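Local coordinates for protein Udp-n-acetylglucosamine pyrophosphorylase (Trypanosoma brucei, PDB 4BQH) that probably catalyses the formation of UDP-N-acetylglucosamine and diphosphate from UTP and N-acetylglucosamine 1-phosphate, and binds an allosteric inhibitor, at residues Ile12-Gly17 and Val49-Phe54; His53-Leu58 and Pro214-Asn219. All coordinates share one frame; numbering follows the deposited sequence.

Contact 1: residues Ile12-Gly17 and Val49-Phe54; sequences IQRLTG and VDFRHF. With 9VU ((3S)-3-[2-(1,3-benzodioxol-5-yl)-2-oxidanylidene-ethyl]-4-bromanyl-5-methyl-3-oxidanyl-1H-indol-2-one), chain C.
The carbonyl O of Val-49 is gripped by Arg-14, whose NH2 approaches it in the carbonyl plane, on a lone pair, at 3.0 Å with an N-H...O angle of 168°. A water that accepts from Arg-14 NE donates to the same oxygen, closing a second route between the two residues. Backbone O atoms of Leu-46 and Ile-42 also take hydrogen bonds from this guanidinium, which thus ties helix 7-15 to the end of helix 32-44 and the residues after it. Next comes Asp-50, the N-cap of helix 51-64: its OD1 accepts from His-53 N at 3.1 Å, while its own N donates to inhibitor atom OAN at 2.8 Å. The helix start therefore lines the inhibitor pocket and also packs against the end of helix 7-15. Phe-51 meets Leu-15, whose CD1 makes a CH-pi contact over one face of the Phe-51 ring, 4.1 Å from its centroid; Val-49 CG1, anti to its own backbone N (chi1 165°), covers the opposite face. Leu-15 CD2 reaches Phe-51 CE2 at 3.6 Å. Another water bridges Arg-14 O and Phe-51 N. Arg-52 NH1 donates a hydrogen bond to Gly-17 O at 2.6 Å, in the guanidinium plane and nearly in line with the C=O bond. On the inhibitor side, His-53 CD2 lies 3.4 Å from OAL, and Phe-54 presents its ring edge to OAN, with CE2 at 3.3 Å.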
loop_
_atom_site.group_PDB
_atom_site.type_symbol
_atom_site.label_atom_id
_atom_site.label_comp_id
_atom_site.label_asym_id
_atom_site.label_seq_id
_atom_site.Cartn_x
_atom_site.Cartn_y
_atom_site.Cartn_z
ATOM N N ILE A 12 17.139 -18.610 -21.840
ATOM C CA ILE A 12 18.457 -19.216 -21.930
ATOM C C ILE A 12 19.566 -18.175 -21.827
ATOM O O ILE A 12 20.547 -18.401 -21.130
ATOM C CB ILE A 12 18.600 -20.132 -23.185
ATOM C CG1 ILE A 12 17.679 -21.355 -23.034
ATOM C CG2 ILE A 12 20.051 -20.574 -23.361
ATOM C CD1 ILE A 12 17.540 -22.231 -24.274
ATOM N N GLN A 13 19.391 -17.039 -22.507
ATOM C CA GLN A 13 20.351 -15.931 -22.446
ATOM C C GLN A 13 20.436 -15.394 -21.017
ATOM O O GLN A 13 21.537 -15.207 -20.466
ATOM C CB GLN A 13 19.939 -14.820 -23.425
ATOM C CG GLN A 13 21.033 -13.801 -23.737
ATOM C CD GLN A 13 20.645 -12.810 -24.834
ATOM N N ARG A 14 19.270 -15.197 -20.401
ATOM C CA ARG A 14 19.236 -14.712 -19.008
ATOM C C ARG A 14 19.938 -15.626 -18.019
ATOM O O ARG A 14 20.511 -15.134 -17.064
ATOM C CB ARG A 14 17.816 -14.419 -18.551
ATOM C CG ARG A 14 17.195 -13.232 -19.274
ATOM C CD ARG A 14 15.737 -13.078 -18.922
ATOM N NE ARG A 14 15.581 -12.845 -17.481
ATOM C CZ ARG A 14 14.445 -12.998 -16.815
ATOM N NH1 ARG A 14 13.342 -13.386 -17.447
ATOM N NH2 ARG A 14 14.417 -12.772 -15.501
ATOM N N LEU A 15 19.917 -16.942 -18.255
ATOM C CA LEU A 15 20.550 -17.894 -17.331
ATOM C C LEU A 15 21.982 -18.305 -17.689
ATOM O O LEU A 15 22.645 -18.992 -16.902
ATOM C CB LEU A 15 19.654 -19.130 -17.112
ATOM C CG LEU A 15 18.503 -19.009 -16.083
ATOM C CD1 LEU A 15 19.040 -18.864 -14.659
ATOM C CD2 LEU A 15 17.552 -17.861 -16.389
ATOM N N THR A 16 22.457 -17.897 -18.862
ATOM C CA THR A 16 23.825 -18.207 -19.265
ATOM C C THR A 16 24.831 -17.417 -18.430
ATOM O O THR A 16 24.720 -16.196 -18.333
ATOM C CB THR A 16 24.034 -17.934 -20.763
ATOM O OG1 THR A 16 23.174 -18.799 -21.509
ATOM C CG2 THR A 16 25.494 -18.203 -21.159
ATOM N N GLY A 17 25.771 -18.118 -17.802
ATOM C CA GLY A 17 26.821 -17.470 -16.996
ATOM C C GLY A 17 26.327 -16.990 -15.637
ATOM O O GLY A 17 27.008 -16.221 -14.959
ATOM N N VAL A 49 14.294 -10.038 -13.532
ATOM C CA VAL A 49 15.194 -10.515 -12.469
ATOM C C VAL A 49 16.571 -10.835 -13.036
ATOM O O VAL A 49 16.703 -11.566 -14.035
ATOM C CB VAL A 49 14.624 -11.768 -11.749
ATOM C CG1 VAL A 49 15.701 -12.477 -10.916
ATOM C CG2 VAL A 49 13.394 -11.400 -10.909
ATOM N N ASP A 50 17.594 -10.291 -12.385
ATOM C CA ASP A 50 18.977 -10.495 -12.787
ATOM C C ASP A 50 19.550 -11.604 -11.901
ATOM O O ASP A 50 19.826 -11.397 -10.724
ATOM C CB ASP A 50 19.733 -9.164 -12.619
ATOM C CG ASP A 50 21.205 -9.232 -13.024
ATOM O OD1 ASP A 50 21.835 -10.297 -13.028
ATOM O OD2 ASP A 50 21.750 -8.154 -13.310
ATOM N N PHE A 51 19.673 -12.803 -12.469
ATOM C CA PHE A 51 20.038 -13.978 -11.672
ATOM C C PHE A 51 21.440 -13.880 -11.092
ATOM O O PHE A 51 21.651 -14.242 -9.933
ATOM C CB PHE A 51 19.802 -15.279 -12.477
ATOM C CG PHE A 51 18.349 -15.601 -12.659
ATOM C CD1 PHE A 51 17.635 -16.249 -11.646
ATOM C CD2 PHE A 51 17.668 -15.228 -13.817
ATOM C CE1 PHE A 51 16.282 -16.516 -11.797
ATOM C CE2 PHE A 51 16.316 -15.499 -13.975
ATOM C CZ PHE A 51 15.621 -16.151 -12.974
ATOM N N ARG A 52 22.404 -13.342 -11.852
ATOM C CA ARG A 52 23.744 -13.133 -11.284
ATOM C C ARG A 52 23.719 -12.182 -10.092
ATOM O O ARG A 52 24.344 -12.440 -9.063
ATOM C CB ARG A 52 24.700 -12.541 -12.318
ATOM C CG ARG A 52 25.221 -13.546 -13.315
ATOM C CD ARG A 52 26.218 -12.891 -14.268
ATOM N NE ARG A 52 27.447 -12.484 -13.582
ATOM C CZ ARG A 52 28.472 -13.286 -13.297
ATOM N NH1 ARG A 52 28.443 -14.575 -13.620
ATOM N NH2 ARG A 52 29.545 -12.794 -12.679
ATOM N N HIS A 53 22.996 -11.076 -10.248
ATOM C CA HIS A 53 22.835 -10.117 -9.170
ATOM C C HIS A 53 22.262 -10.797 -7.946
ATOM O O HIS A 53 22.699 -10.557 -6.828
ATOM C CB HIS A 53 21.945 -8.953 -9.620
ATOM C CG HIS A 53 21.547 -8.046 -8.497
ATOM N ND1 HIS A 53 22.455 -7.351 -7.771
ATOM C CD2 HIS A 53 20.301 -7.766 -7.951
ATOM C CE1 HIS A 53 21.811 -6.649 -6.814
ATOM N NE2 HIS A 53 20.494 -6.885 -6.940
ATOM N N PHE A 54 21.276 -11.670 -8.131
ATOM C CA PHE A 54 20.693 -12.338 -6.961
ATOM C C PHE A 54 21.597 -13.322 -6.214
ATOM O O PHE A 54 21.397 -13.551 -5.013
ATOM C CB PHE A 54 19.319 -12.917 -7.282
ATOM C CG PHE A 54 18.202 -11.940 -7.002
ATOM C CD1 PHE A 54 17.746 -11.753 -5.685
ATOM C CD2 PHE A 54 17.663 -11.155 -8.027
ATOM C CE1 PHE A 54 16.735 -10.837 -5.403
ATOM C CE2 PHE A 54 16.641 -10.229 -7.750
ATOM C CZ PHE A 54 16.197 -10.059 -6.434
HETATM O OAN 9VU C . 17.158 -8.355 -10.371
HETATM C CAH 9VU C . 16.684 -7.230 -10.622
HETATM N NAG 9VU C . 16.354 -6.817 -11.849
HETATM C CAC 9VU C . 15.904 -5.535 -11.773
HETATM C CAB 9VU C . 15.493 -4.734 -12.762
HETATM C CAA 9VU C . 15.080 -3.410 -12.546
HETATM C CAF 9VU C . 15.125 -2.923 -11.234
HETATM C CAJ 9VU C . 14.717 -1.573 -10.962
HETATM C CAE 9VU C . 15.568 -3.807 -10.224
HETATM BR BRA 9VU C . 15.549 -3.129 -8.450
HETATM C CAD 9VU C . 15.949 -5.088 -10.487
HETATM C CAI 9VU C . 16.459 -6.176 -9.693
HETATM O OAL 9VU C . 17.745 -5.833 -9.168
HETATM C CAM 9VU C . 15.619 -6.557 -8.445
HETATM C CAO 9VU C . 14.243 -7.165 -8.785
HETATM O OAP 9VU C . 14.012 -7.454 -9.969
HETATM C CAQ 9VU C . 13.334 -7.411 -7.714
HETATM C CAV 9VU C . 13.492 -6.852 -6.443
HETATM C CAU 9VU C . 12.628 -7.108 -5.445
HETATM O OAY 9VU C . 12.636 -6.634 -4.165
HETATM C CAX 9VU C . 11.747 -7.540 -3.456
HETATM O OAW 9VU C . 10.834 -7.969 -4.474
HETATM C CAT 9VU C . 11.561 -7.885 -5.630
HETATM C CAS 9VU C . 11.331 -8.446 -6.829
HETATM C CAR 9VU C . 12.200 -8.214 -7.894
HETATM O O HOH W 1 19.910 -12.975 -15.508
HETATM O O HOH W 2 17.889 -11.187 -16.545
#

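Contact 2: residues His53-Leu58 and Pro214-Asn219; sequences HFNDVL and PCYDEN. With 9VU ((3S)-3-[2-(1,3-benzodioxol-5-yl)-2-oxidanylidene-ethyl]-4-bromanyl-5-methyl-3-oxidanyl-1H-indol-2-one), chain C.
Tyr-216 and Phe-54 cross at about a right angle, and the phenol OH of Tyr-216 lies 3.3 Å from Phe-54 CB, at the root of the side chain. Leu-58 runs past Tyr-216 in the opposite direction. Its CG is anti to the backbone N (chi1 176°), and from there a chi2 of 68° places CD1; both methyls lie against the base of the tyrosine, Leu-58 CD2 3.6 Å and CD1 3.9 Å from Tyr-216 CB. Asn-55 also crosses the tyrosine at roughly a right angle, its amide plane turned 81° from the ring. Its OD1 stays 4.2 Å from Tyr-216 CE2, and the polar link is made by a water in the plane of the phenol, which donates to Asn-55 OD1 at 2.9 Å and accepts from Tyr-216 OH at 2.7 Å. The buried hydroxyl thus has a partner for its proton. Asn-55 is held further by Ala-18 O at ND2 and Gln-20 NE2 at OD1, fixing the amide's orientation. Next to Tyr-216, Cys-215 is joined to Cys-232 by a disulfide. The contact is that of a tyrosine from the loop after strand 213-214 packed on helix 51-64, whose beginning lines the inhibitor pocket.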
loop_
_atom_site.group_PDB
_atom_site.type_symbol
_atom_site.label_atom_id
_atom_site.label_comp_id
_atom_site.label_asym_id
_atom_site.label_seq_id
_atom_site.Cartn_x
_atom_site.Cartn_y
_atom_site.Cartn_z
ATOM N N HIS A 53 22.996 -11.076 -10.248
ATOM C CA HIS A 53 22.835 -10.117 -9.170
ATOM C C HIS A 53 22.262 -10.797 -7.946
ATOM O O HIS A 53 22.699 -10.557 -6.828
ATOM C CB HIS A 53 21.945 -8.953 -9.620
ATOM C CG HIS A 53 21.547 -8.046 -8.497
ATOM N ND1 HIS A 53 22.455 -7.351 -7.771
ATOM C CD2 HIS A 53 20.301 -7.766 -7.951
ATOM C CE1 HIS A 53 21.811 -6.649 -6.814
ATOM N NE2 HIS A 53 20.494 -6.885 -6.940
ATOM N N PHE A 54 21.276 -11.670 -8.131
ATOM C CA PHE A 54 20.693 -12.338 -6.961
ATOM C C PHE A 54 21.597 -13.322 -6.214
ATOM O O PHE A 54 21.397 -13.551 -5.013
ATOM C CB PHE A 54 19.319 -12.917 -7.282
ATOM C CG PHE A 54 18.202 -11.940 -7.002
ATOM C CD1 PHE A 54 17.746 -11.753 -5.685
ATOM C CD2 PHE A 54 17.663 -11.155 -8.027
ATOM C CE1 PHE A 54 16.735 -10.837 -5.403
ATOM C CE2 PHE A 54 16.641 -10.229 -7.750
ATOM C CZ PHE A 54 16.197 -10.059 -6.434
ATOM N N ASN A 55 22.593 -13.893 -6.901
ATOM C CA ASN A 55 23.640 -14.621 -6.167
ATOM C C ASN A 55 24.363 -13.713 -5.169
ATOM O O ASN A 55 24.628 -14.111 -4.032
ATOM C CB ASN A 55 24.654 -15.251 -7.125
ATOM C CG ASN A 55 24.016 -16.235 -8.092
ATOM O OD1 ASN A 55 23.052 -16.949 -7.761
ATOM N ND2 ASN A 55 24.570 -16.285 -9.303
ATOM N N ASP A 56 24.662 -12.480 -5.583
ATOM C CA ASP A 56 25.293 -11.509 -4.673
ATOM C C ASP A 56 24.344 -11.118 -3.554
ATOM O O ASP A 56 24.769 -10.921 -2.422
ATOM C CB ASP A 56 25.666 -10.230 -5.431
ATOM C CG ASP A 56 26.819 -10.430 -6.384
ATOM O OD1 ASP A 56 27.605 -11.378 -6.185
ATOM O OD2 ASP A 56 26.947 -9.633 -7.341
ATOM N N VAL A 57 23.062 -10.993 -3.894
ATOM C CA VAL A 57 22.050 -10.652 -2.899
ATOM C C VAL A 57 22.022 -11.753 -1.839
ATOM O O VAL A 57 22.048 -11.478 -0.629
ATOM C CB VAL A 57 20.661 -10.491 -3.558
ATOM C CG1 VAL A 57 19.584 -10.324 -2.486
ATOM C CG2 VAL A 57 20.659 -9.289 -4.503
ATOM N N LEU A 58 21.994 -13.008 -2.283
ATOM C CA LEU A 58 21.922 -14.115 -1.323
ATOM C C LEU A 58 23.138 -14.094 -0.414
ATOM O O LEU A 58 23.022 -14.197 0.811
ATOM C CB LEU A 58 21.866 -15.469 -2.031
ATOM C CG LEU A 58 21.883 -16.698 -1.099
ATOM C CD1 LEU A 58 20.587 -16.756 -0.293
ATOM C CD2 LEU A 58 22.058 -17.959 -1.946
ATOM N N PRO A 214 13.560 -15.736 -6.426
ATOM C CA PRO A 214 13.866 -17.193 -6.217
ATOM C C PRO A 214 14.195 -17.540 -4.760
ATOM O O PRO A 214 14.626 -16.648 -3.989
ATOM C CB PRO A 214 15.124 -17.414 -7.056
ATOM C CG PRO A 214 15.145 -16.282 -8.048
ATOM C CD PRO A 214 14.530 -15.100 -7.332
ATOM N N CYS A 215 13.984 -18.803 -4.382
ATOM C CA CYS A 215 14.448 -19.322 -3.098
ATOM C C CYS A 215 15.678 -20.206 -3.297
ATOM O O CYS A 215 15.799 -20.882 -4.325
ATOM C CB CYS A 215 13.392 -20.171 -2.424
ATOM S SG CYS A 215 11.709 -19.671 -2.800
ATOM N N TYR A 216 16.557 -20.207 -2.299
ATOM C CA TYR A 216 17.904 -20.773 -2.442
ATOM C C TYR A 216 18.270 -21.819 -1.397
ATOM O O TYR A 216 17.888 -21.699 -0.243
ATOM C CB TYR A 216 18.918 -19.620 -2.352
ATOM C CG TYR A 216 18.813 -18.652 -3.503
ATOM C CD1 TYR A 216 17.897 -17.591 -3.478
ATOM C CD2 TYR A 216 19.630 -18.803 -4.630
ATOM C CE1 TYR A 216 17.807 -16.716 -4.551
ATOM C CE2 TYR A 216 19.551 -17.943 -5.696
ATOM C CZ TYR A 216 18.634 -16.909 -5.653
ATOM O OH TYR A 216 18.548 -16.075 -6.706
ATOM N N ASP A 217 19.036 -22.822 -1.812
ATOM C CA ASP A 217 19.727 -23.692 -0.864
ATOM C C ASP A 217 20.835 -22.888 -0.182
ATOM O O ASP A 217 21.634 -22.262 -0.854
ATOM C CB ASP A 217 20.330 -24.897 -1.586
ATOM C CG ASP A 217 21.035 -25.843 -0.630
ATOM O OD1 ASP A 217 20.352 -26.469 0.202
ATOM O OD2 ASP A 217 22.272 -25.956 -0.713
ATOM N N GLU A 218 20.876 -22.930 1.146
ATOM C CA GLU A 218 21.798 -22.106 1.937
ATOM C C GLU A 218 23.249 -22.529 1.731
ATOM O O GLU A 218 24.127 -21.683 1.560
ATOM C CB GLU A 218 21.423 -22.164 3.423
ATOM C CG GLU A 218 22.248 -21.234 4.322
ATOM C CD GLU A 218 21.744 -21.158 5.763
ATOM O OE1 GLU A 218 20.695 -21.744 6.100
ATOM O OE2 GLU A 218 22.423 -20.501 6.583
ATOM N N ASN A 219 23.492 -23.834 1.736
ATOM C CA ASN A 219 24.859 -24.356 1.614
ATOM C C ASN A 219 25.503 -24.200 0.248
ATOM O O ASN A 219 26.681 -23.894 0.174
ATOM C CB ASN A 219 24.926 -25.798 2.110
ATOM C CG ASN A 219 24.562 -25.907 3.577
ATOM O OD1 ASN A 219 24.644 -24.921 4.329
ATOM N ND2 ASN A 219 24.132 -27.089 3.991
HETATM O OAN 9VU C . 17.158 -8.355 -10.371
HETATM C CAH 9VU C . 16.684 -7.230 -10.622
HETATM N NAG 9VU C . 16.354 -6.817 -11.849
HETATM C CAC 9VU C . 15.904 -5.535 -11.773
HETATM C CAB 9VU C . 15.493 -4.734 -12.762
HETATM C CAA 9VU C . 15.080 -3.410 -12.546
HETATM C CAF 9VU C . 15.125 -2.923 -11.234
HETATM C CAJ 9VU C . 14.717 -1.573 -10.962
HETATM C CAE 9VU C . 15.568 -3.807 -10.224
HETATM BR BRA 9VU C . 15.549 -3.129 -8.450
HETATM C CAD 9VU C . 15.949 -5.088 -10.487
HETATM C CAI 9VU C . 16.459 -6.176 -9.693
HETATM O OAL 9VU C . 17.745 -5.833 -9.168
HETATM C CAM 9VU C . 15.619 -6.557 -8.445
HETATM C CAO 9VU C . 14.243 -7.165 -8.785
HETATM O OAP 9VU C . 14.012 -7.454 -9.969
HETATM C CAQ 9VU C . 13.334 -7.411 -7.714
HETATM C CAV 9VU C . 13.492 -6.852 -6.443
HETATM C CAU 9VU C . 12.628 -7.108 -5.445
HETATM O OAY 9VU C . 12.636 -6.634 -4.165
HETATM C CAX 9VU C . 11.747 -7.540 -3.456
HETATM O OAW 9VU C . 10.834 -7.969 -4.474
HETATM C CAT 9VU C . 11.561 -7.885 -5.630
HETATM C CAS 9VU C . 11.331 -8.446 -6.829
HETATM C CAR 9VU C . 12.200 -8.214 -7.894
HETATM O O HOH W 3 20.350 -16.403 -8.708
#

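How the contacts relate
Helix 51-64 is the element common to both contacts. Contact 1 uses its first turn and the residues just ahead of it, contact 2 carries on along the next turns, and His-53 and Phe-54 belong to both; the centres lie about 12 Å apart. In chain order the N-terminal helix 7-15 comes first, then helix 51-64, and about 150 residues later the loop following strand 213-214. Contacts 1 and 2 touch where Phe-51 CE1 packs on Pro-214 CG at 3.9 Å. One helix thus links the N-terminal helical region to the disulfide-bearing segment, and its beginning lines the inhibitor site. The contact centres lie about 30 and 27 Å from the centre of the chain.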